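Side-chain contacts in pyruvate kinase (Toxoplasma gondii, PDB 3GG8), which catalyses the last step of glycolysis, the transfer of a phosphoryl group from phosphoenolpyruvate to ADP that yields pyruvate and ATP: residues M297-C302 with V337-D342; R381-A386 with I426-P431. One frame throughout, in Å; residues are numbered along the deposited sequence.

Contact 1 (M297-C302 with V337-D342); sequences MMIAKC and VLDGTD
The carbonyl oxygen of Gly-340, whose peptide carbon packs against the CG2 methyl of Ile-299, accepts two hydrogen bonds from side chains, one from Asn-303 ND2 and one from Arg-430 NH1. Gly-340 is the C-prime residue of a Schellman motif that ends helix 327-339, where Thr-341 N reaches back to Ala-336 O and Gly-340 N makes a weak bond to Val-337 O. The setting is the (beta/alpha)8 barrel: helices 288-305 and 327-339 follow successive strands of the closed sheet, and the motif turns the chain toward strand 343-346. A positive phi of 121° at Gly-340 makes that turn, a conformation glycine adopts easily.

Ile-299 illustrates how one branched side chain packs on such a helix end. With chi1 at -74°, CG2 lies anti to the backbone N and is pressed on the turning backbone, 3.3 Å from Asp-339 O and 3.7 Å from Thr-341 N. The other branch runs out extended to CD1, which meets the beta carbons of two flanking residues: Asp-339 CB at 3.7 Å and Thr-341 CB at 4.1 Å. Thus one methyl lies against peptide groups, the other against beta carbons. The same isoleucine also touches Ile-277, Val-309 and Thr-311 of the barrel strands, while Thr-341 OG1 is hydrogen-bonded to Cys-343 O and to Thr-311 OG1.

Asp-339 crosses Ile-299 at about a right angle. Its carboxylate is held at both oxygens by the preceding turn of helix 288-305, OD1 in a salt bridge with Lys-296 and OD2 hydrogen-bonded to Gln-295 NE2, which would limit its rotation. In that position Asp-339 OD2 lies 4.0 Å from Ile-299 CD1, so the methyl borders the charged group.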
ATOM      1  N   MET C 297     -23.355  -8.690  -1.699  1.00 37.04           N
ATOM      2  CA  MET C 297     -23.247  -8.192  -0.336  1.00 37.27           C
ATOM      3  C   MET C 297     -23.252  -9.320   0.683  1.00 36.60           C
ATOM      4  O   MET C 297     -22.457  -9.301   1.612  1.00 36.56           O
ATOM      5  CB  MET C 297     -24.368  -7.170  -0.054  1.00 37.71           C
ATOM      6  CG  MET C 297     -24.611  -6.749   1.420  0.50 38.87           C
ATOM      7  SD  MET C 297     -25.962  -7.591   2.319  0.50 42.76           S
ATOM      8  CE  MET C 297     -27.427  -7.174   1.383  0.50 42.13           C
ATOM      9  N   MET C 298     -24.137 -10.292   0.506  1.00 36.46           N
ATOM     10  CA  MET C 298     -24.278 -11.388   1.466  1.00 36.02           C
ATOM     11  C   MET C 298     -23.109 -12.365   1.412  1.00 35.96           C
ATOM     12  O   MET C 298     -22.750 -12.972   2.428  1.00 35.54           O
ATOM     13  CB  MET C 298     -25.588 -12.135   1.246  1.00 36.01           C
ATOM     14  CG  MET C 298     -26.807 -11.449   1.859  1.00 36.41           C
ATOM     15  SD  MET C 298     -28.303 -12.453   1.737  1.00 36.60           S
ATOM     16  CE  MET C 298     -28.607 -12.354  -0.038  1.00 38.75           C
ATOM     17  N   ILE C 299     -22.541 -12.537   0.220  1.00 35.88           N
ATOM     18  CA  ILE C 299     -21.387 -13.414   0.037  1.00 35.91           C
ATOM     19  C   ILE C 299     -20.176 -12.738   0.688  1.00 35.91           C
ATOM     20  O   ILE C 299     -19.435 -13.371   1.439  1.00 36.35           O
ATOM     21  CB  ILE C 299     -21.147 -13.778  -1.465  1.00 35.90           C
ATOM     22  CG1 ILE C 299     -22.199 -14.787  -1.946  1.00 35.83           C
ATOM     23  CG2 ILE C 299     -19.770 -14.377  -1.672  1.00 36.78           C
ATOM     24  CD1 ILE C 299     -22.218 -15.029  -3.460  1.00 34.92           C
ATOM     25  N   ALA C 300     -20.015 -11.446   0.440  1.00 35.22           N
ATOM     26  CA  ALA C 300     -18.902 -10.689   1.005  1.00 35.11           C
ATOM     27  C   ALA C 300     -18.900 -10.758   2.536  1.00 35.17           C
ATOM     28  O   ALA C 300     -17.868 -11.014   3.147  1.00 35.40           O
ATOM     29  CB  ALA C 300     -18.951  -9.262   0.524  1.00 34.60           C
ATOM     30  N   LYS C 301     -20.069 -10.551   3.137  1.00 35.00           N
ATOM     31  CA  LYS C 301     -20.255 -10.580   4.591  1.00 35.25           C
ATOM     32  C   LYS C 301     -19.972 -11.954   5.205  1.00 35.05           C
ATOM     33  O   LYS C 301     -19.360 -12.049   6.275  1.00 34.95           O
ATOM     34  CB  LYS C 301     -21.677 -10.127   4.950  1.00 35.11           C
ATOM     35  CG  LYS C 301     -21.912  -8.623   4.768  1.00 35.72           C
ATOM     36  CD  LYS C 301     -23.394  -8.286   4.959  1.00 35.93           C
ATOM     37  CE  LYS C 301     -23.615  -6.777   4.950  1.00 37.04           C
ATOM     38  NZ  LYS C 301     -23.154  -6.167   6.213  1.00 38.27           N
ATOM     39  N   CYS C 302     -20.435 -13.006   4.531  1.00 34.85           N
ATOM     40  CA  CYS C 302     -20.073 -14.377   4.888  1.00 35.24           C
ATOM     41  C   CYS C 302     -18.570 -14.614   4.812  1.00 35.50           C
ATOM     42  O   CYS C 302     -17.992 -15.188   5.731  1.00 35.51           O
ATOM     43  CB  CYS C 302     -20.822 -15.388   4.005  1.00 34.98           C
ATOM     44  SG  CYS C 302     -22.604 -15.436   4.403  1.00 34.62           S
ATOM     45  N   VAL C 337     -19.065 -17.839  -8.005  1.00 34.70           N
ATOM     46  CA  VAL C 337     -17.701 -18.235  -7.612  1.00 34.14           C
ATOM     47  C   VAL C 337     -16.802 -16.999  -7.449  1.00 34.82           C
ATOM     48  O   VAL C 337     -16.078 -16.871  -6.457  1.00 33.47           O
ATOM     49  CB  VAL C 337     -17.082 -19.265  -8.606  1.00 34.11           C
ATOM     50  CG1 VAL C 337     -15.622 -19.554  -8.275  1.00 33.20           C
ATOM     51  CG2 VAL C 337     -17.897 -20.566  -8.614  1.00 32.93           C
ATOM     52  N   LEU C 338     -16.890 -16.076  -8.410  1.00 35.70           N
ATOM     53  CA  LEU C 338     -16.075 -14.871  -8.383  1.00 36.91           C
ATOM     54  C   LEU C 338     -16.521 -13.875  -7.324  1.00 37.42           C
ATOM     55  O   LEU C 338     -15.722 -13.072  -6.860  1.00 38.16           O
ATOM     56  CB  LEU C 338     -16.023 -14.208  -9.761  1.00 37.22           C
ATOM     57  CG  LEU C 338     -15.149 -14.969 -10.757  1.00 37.38           C
ATOM     58  CD1 LEU C 338     -15.496 -14.545 -12.156  1.00 37.68           C
ATOM     59  CD2 LEU C 338     -13.680 -14.739 -10.449  1.00 37.65           C
ATOM     60  N   ASP C 339     -17.799 -13.917  -6.968  1.00 37.79           N
ATOM     61  CA  ASP C 339     -18.342 -13.140  -5.861  1.00 37.66           C
ATOM     62  C   ASP C 339     -17.713 -13.644  -4.556  1.00 37.42           C
ATOM     63  O   ASP C 339     -17.589 -12.889  -3.593  1.00 37.24           O
ATOM     64  CB  ASP C 339     -19.864 -13.337  -5.759  1.00 37.69           C
ATOM     65  CG  ASP C 339     -20.663 -12.400  -6.665  1.00 38.87           C
ATOM     66  OD1 ASP C 339     -20.052 -11.655  -7.480  1.00 36.48           O
ATOM     67  OD2 ASP C 339     -21.919 -12.423  -6.536  1.00 36.86           O
ATOM     68  N   GLY C 340     -17.368 -14.935  -4.530  1.00 36.86           N
ATOM     69  CA  GLY C 340     -16.676 -15.541  -3.396  1.00 35.97           C
ATOM     70  C   GLY C 340     -17.401 -16.697  -2.737  1.00 35.56           C
ATOM     71  O   GLY C 340     -17.109 -17.043  -1.598  1.00 36.09           O
ATOM     72  N   THR C 341     -18.327 -17.320  -3.452  1.00 35.15           N
ATOM     73  CA  THR C 341     -19.185 -18.345  -2.852  1.00 35.07           C
ATOM     74  C   THR C 341     -18.414 -19.605  -2.441  1.00 35.05           C
ATOM     75  O   THR C 341     -17.480 -20.008  -3.126  1.00 34.59           O
ATOM     76  CB  THR C 341     -20.385 -18.725  -3.785  1.00 35.03           C
ATOM     77  OG1 THR C 341     -21.405 -19.378  -3.010  1.00 34.78           O
ATOM     78  CG2 THR C 341     -19.930 -19.640  -4.928  1.00 33.84           C
ATOM     79  N   ASP C 342     -18.818 -20.213  -1.325  1.00 35.07           N
ATOM     80  CA  ASP C 342     -18.209 -21.447  -0.869  1.00 35.42           C
ATOM     81  C   ASP C 342     -18.774 -22.610  -1.635  1.00 35.88           C
ATOM     82  O   ASP C 342     -18.018 -23.508  -2.034  1.00 36.42           O
ATOM     83  CB  ASP C 342     -18.424 -21.661   0.634  1.00 35.54           C
ATOM     84  CG  ASP C 342     -17.553 -20.742   1.479  1.00 37.51           C
ATOM     85  OD1 ASP C 342     -16.383 -21.099   1.747  1.00 39.67           O
ATOM     86  OD2 ASP C 342     -18.035 -19.653   1.862  1.00 38.51           O
TER

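Contact 2 (R381-A386 with I426-P431)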
ATOM      1  N   ARG C 381      -5.169  -9.858   0.418  1.00 41.09           N
ATOM      2  CA  ARG C 381      -4.977  -8.495   0.922  1.00 41.05           C
ATOM      3  C   ARG C 381      -6.303  -7.751   1.119  1.00 40.88           C
ATOM      4  O   ARG C 381      -6.382  -6.837   1.943  1.00 40.95           O
ATOM      5  CB  ARG C 381      -4.027  -7.701   0.016  1.00 41.06           C
ATOM      6  N   ALA C 382      -7.332  -8.149   0.370  1.00 40.79           N
ATOM      7  CA  ALA C 382      -8.692  -7.619   0.543  1.00 40.68           C
ATOM      8  C   ALA C 382      -9.312  -8.056   1.871  1.00 40.66           C
ATOM      9  O   ALA C 382     -10.052  -7.293   2.495  1.00 40.63           O
ATOM     10  CB  ALA C 382      -9.584  -8.032  -0.615  1.00 40.53           C
ATOM     11  N   MET C 383      -9.004  -9.284   2.289  1.00 40.61           N
ATOM     12  CA  MET C 383      -9.433  -9.816   3.587  1.00 40.45           C
ATOM     13  C   MET C 383      -8.648  -9.216   4.765  1.00 40.29           C
ATOM     14  O   MET C 383      -9.174  -9.114   5.876  1.00 40.27           O
ATOM     15  CB  MET C 383      -9.312 -11.341   3.598  1.00 40.58           C
ATOM     16  CG  MET C 383     -10.211 -12.039   4.615  1.00 40.86           C
ATOM     17  SD  MET C 383     -11.981 -11.790   4.353  1.00 41.95           S
ATOM     18  CE  MET C 383     -12.247 -12.510   2.727  1.00 39.30           C
ATOM     19  N   CYS C 384      -7.396  -8.835   4.518  1.00 40.08           N
ATOM     20  CA  CYS C 384      -6.556  -8.199   5.537  1.00 39.93           C
ATOM     21  C   CYS C 384      -6.997  -6.763   5.833  1.00 39.92           C
ATOM     22  O   CYS C 384      -6.862  -6.284   6.964  1.00 39.90           O
ATOM     23  CB  CYS C 384      -5.083  -8.226   5.118  1.00 39.97           C
ATOM     24  SG  CYS C 384      -4.295  -9.842   5.277  1.00 39.33           S
ATOM     25  N   LEU C 385      -7.516  -6.088   4.809  1.00 39.90           N
ATOM     26  CA  LEU C 385      -8.039  -4.730   4.946  1.00 39.99           C
ATOM     27  C   LEU C 385      -9.490  -4.715   5.446  1.00 40.01           C
ATOM     28  O   LEU C 385     -10.009  -3.665   5.830  1.00 39.96           O
ATOM     29  CB  LEU C 385      -7.917  -3.976   3.619  1.00 39.97           C
ATOM     30  N   ALA C 386     -10.133  -5.881   5.442  1.00 40.10           N
ATOM     31  CA  ALA C 386     -11.514  -6.024   5.911  1.00 40.23           C
ATOM     32  C   ALA C 386     -11.598  -6.547   7.349  1.00 40.37           C
ATOM     33  O   ALA C 386     -12.584  -6.296   8.048  1.00 40.55           O
ATOM     34  CB  ALA C 386     -12.307  -6.919   4.968  1.00 40.21           C
ATOM     35  N   ILE C 426      -8.146 -20.645   7.597  1.00 34.65           N
ATOM     36  CA  ILE C 426      -7.213 -20.641   6.456  1.00 34.80           C
ATOM     37  C   ILE C 426      -7.989 -20.476   5.140  1.00 35.63           C
ATOM     38  O   ILE C 426      -7.628 -19.653   4.284  1.00 35.43           O
ATOM     39  CB  ILE C 426      -6.359 -21.925   6.443  1.00 34.97           C
ATOM     40  CG1 ILE C 426      -5.427 -21.944   7.665  1.00 33.85           C
ATOM     41  CG2 ILE C 426      -5.580 -22.069   5.130  1.00 34.71           C
ATOM     42  CD1 ILE C 426      -4.818 -23.263   7.914  1.00 33.65           C
ATOM     43  N   ALA C 427      -9.071 -21.243   5.000  1.00 35.75           N
ATOM     44  CA  ALA C 427      -9.910 -21.175   3.811  1.00 36.03           C
ATOM     45  C   ALA C 427     -10.386 -19.740   3.558  1.00 36.21           C
ATOM     46  O   ALA C 427     -10.382 -19.268   2.419  1.00 36.13           O
ATOM     47  CB  ALA C 427     -11.089 -22.121   3.941  1.00 35.59           C
ATOM     48  N   LYS C 428     -10.794 -19.070   4.637  1.00 36.10           N
ATOM     49  CA  LYS C 428     -11.195 -17.652   4.635  1.00 36.25           C
ATOM     50  C   LYS C 428     -10.234 -16.762   3.832  1.00 36.08           C
ATOM     51  O   LYS C 428     -10.648 -15.786   3.204  1.00 35.95           O
ATOM     52  CB  LYS C 428     -11.272 -17.181   6.090  1.00 36.03           C
ATOM     53  CG  LYS C 428     -11.822 -15.800   6.323  1.00 36.77           C
ATOM     54  CD  LYS C 428     -11.774 -15.470   7.805  1.00 36.31           C
ATOM     55  CE  LYS C 428     -11.781 -13.967   8.030  1.00 37.77           C
ATOM     56  NZ  LYS C 428     -12.291 -13.600   9.380  1.00 38.65           N
ATOM     57  N   TYR C 429      -8.949 -17.108   3.848  1.00 36.43           N
ATOM     58  CA  TYR C 429      -7.925 -16.313   3.154  1.00 36.09           C
ATOM     59  C   TYR C 429      -7.699 -16.730   1.708  1.00 36.06           C
ATOM     60  O   TYR C 429      -6.836 -16.181   1.048  1.00 35.73           O
ATOM     61  CB  TYR C 429      -6.632 -16.216   3.979  1.00 35.97           C
ATOM     62  CG  TYR C 429      -6.872 -15.325   5.162  1.00 36.44           C
ATOM     63  CD1 TYR C 429      -6.844 -13.936   5.015  1.00 36.48           C
ATOM     64  CD2 TYR C 429      -7.215 -15.851   6.405  1.00 36.24           C
ATOM     65  CE1 TYR C 429      -7.110 -13.098   6.074  1.00 36.98           C
ATOM     66  CE2 TYR C 429      -7.489 -15.011   7.481  1.00 36.94           C
ATOM     67  CZ  TYR C 429      -7.439 -13.635   7.302  1.00 36.69           C
ATOM     68  OH  TYR C 429      -7.710 -12.770   8.339  1.00 37.86           O
ATOM     69  N   ARG C 430      -8.504 -17.692   1.230  1.00 36.09           N
ATOM     70  CA  ARG C 430      -8.465 -18.166  -0.159  1.00 35.62           C
ATOM     71  C   ARG C 430      -7.017 -18.385  -0.641  1.00 35.30           C
ATOM     72  O   ARG C 430      -6.534 -17.662  -1.518  1.00 35.14           O
ATOM     73  CB  ARG C 430      -9.230 -17.208  -1.104  1.00 35.61           C
ATOM     74  CG  ARG C 430     -10.754 -17.070  -0.864  1.00 36.06           C
ATOM     75  CD  ARG C 430     -11.530 -18.332  -1.273  1.00 38.08           C
ATOM     76  NE  ARG C 430     -12.986 -18.215  -1.125  1.00 37.82           N
ATOM     77  CZ  ARG C 430     -13.685 -18.702  -0.100  1.00 36.87           C
ATOM     78  NH1 ARG C 430     -15.012 -18.565  -0.059  1.00 35.15           N
ATOM     79  NH2 ARG C 430     -13.069 -19.349   0.881  1.00 37.26           N
ATOM     80  N   PRO C 431      -6.306 -19.364  -0.046  1.00 35.04           N
ATOM     81  CA  PRO C 431      -4.948 -19.607  -0.529  1.00 35.02           C
ATOM     82  C   PRO C 431      -4.996 -20.315  -1.879  1.00 35.31           C
ATOM     83  O   PRO C 431      -5.920 -21.099  -2.148  1.00 34.90           O
ATOM     84  CB  PRO C 431      -4.362 -20.538   0.532  1.00 34.50           C
ATOM     85  CG  PRO C 431      -5.556 -21.263   1.075  1.00 34.38           C
ATOM     86  CD  PRO C 431      -6.676 -20.281   1.047  1.00 34.43           C
TER
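The phenol ring of Tyr-429 takes Met-383 and Cys-384 obliquely on its CE1 side. Met-383 CG is 3.6 Å from Tyr-429 CE1, and Met-383 CB lies close to the same carbon. Cys-384 SG makes a looser approach, 4.4 Å from Tyr-429 CE1. The ring also meets that of Tyr-380, one helical turn before Cys-384, with the planes about 55° apart. At its far end the hydroxyl is hydrogen-bonded to both Arg-399 and Glu-395, two bonds that hold the hydroxyl end in place and would restrict swinging of the ring.

Met-383 shows how a flexible thioether fits two different surfaces. CG stands anti to the backbone N (chi1 -157°), which directs it to the ring; bends at chi2 and chi3 then carry the terminal methyl round to the backbone, with Met-383 CE 3.7 Å from Lys-428 O. Met-383 CG also lies 4.2 Å from Lys-428 CE, the last carbon of the lysine chain. Beyond this carbon, the buried ammonium of Lys-428 is satisfied by a salt bridge to Glu-395 and a hydrogen bond to Val-304 O.

The backbone that carries Lys-428 and Tyr-429 is a type I beta turn from Ala-427 to Arg-430, closed by Arg-430 N to Ala-427 O at 2.7 Å; Arg-430 NH2 adds a weak bond to that same oxygen. Helix 421-427 and this turn belong to the crossover between parallel strands 412-416 and 435-439, the beta-alpha-beta unit of the C-terminal alpha/beta domain in pyruvate kinases.

In the fold
Both contacts are buried, but contact 1 is nearer the middle of the chain, its centre about 11 Å from the chain centre against about 21 Å for contact 2. Contact 1 joins neighbouring helices of the barrel, through aliphatic methyls set on a turning backbone. Contact 2 joins helix 376-384 to the turn after helix 421-427 by thioether-to-ring packing, bordered by buried polar ends. Helix 288-305 is common ground: it supplies one side of contact 1, and its Asn-303 touches Met-383. Arg-430 of contact 2 spans the two, reaching Gly-340 O of contact 1 and forming a long, weak ion pair with Asp-342. The two centres are about 12 Å apart.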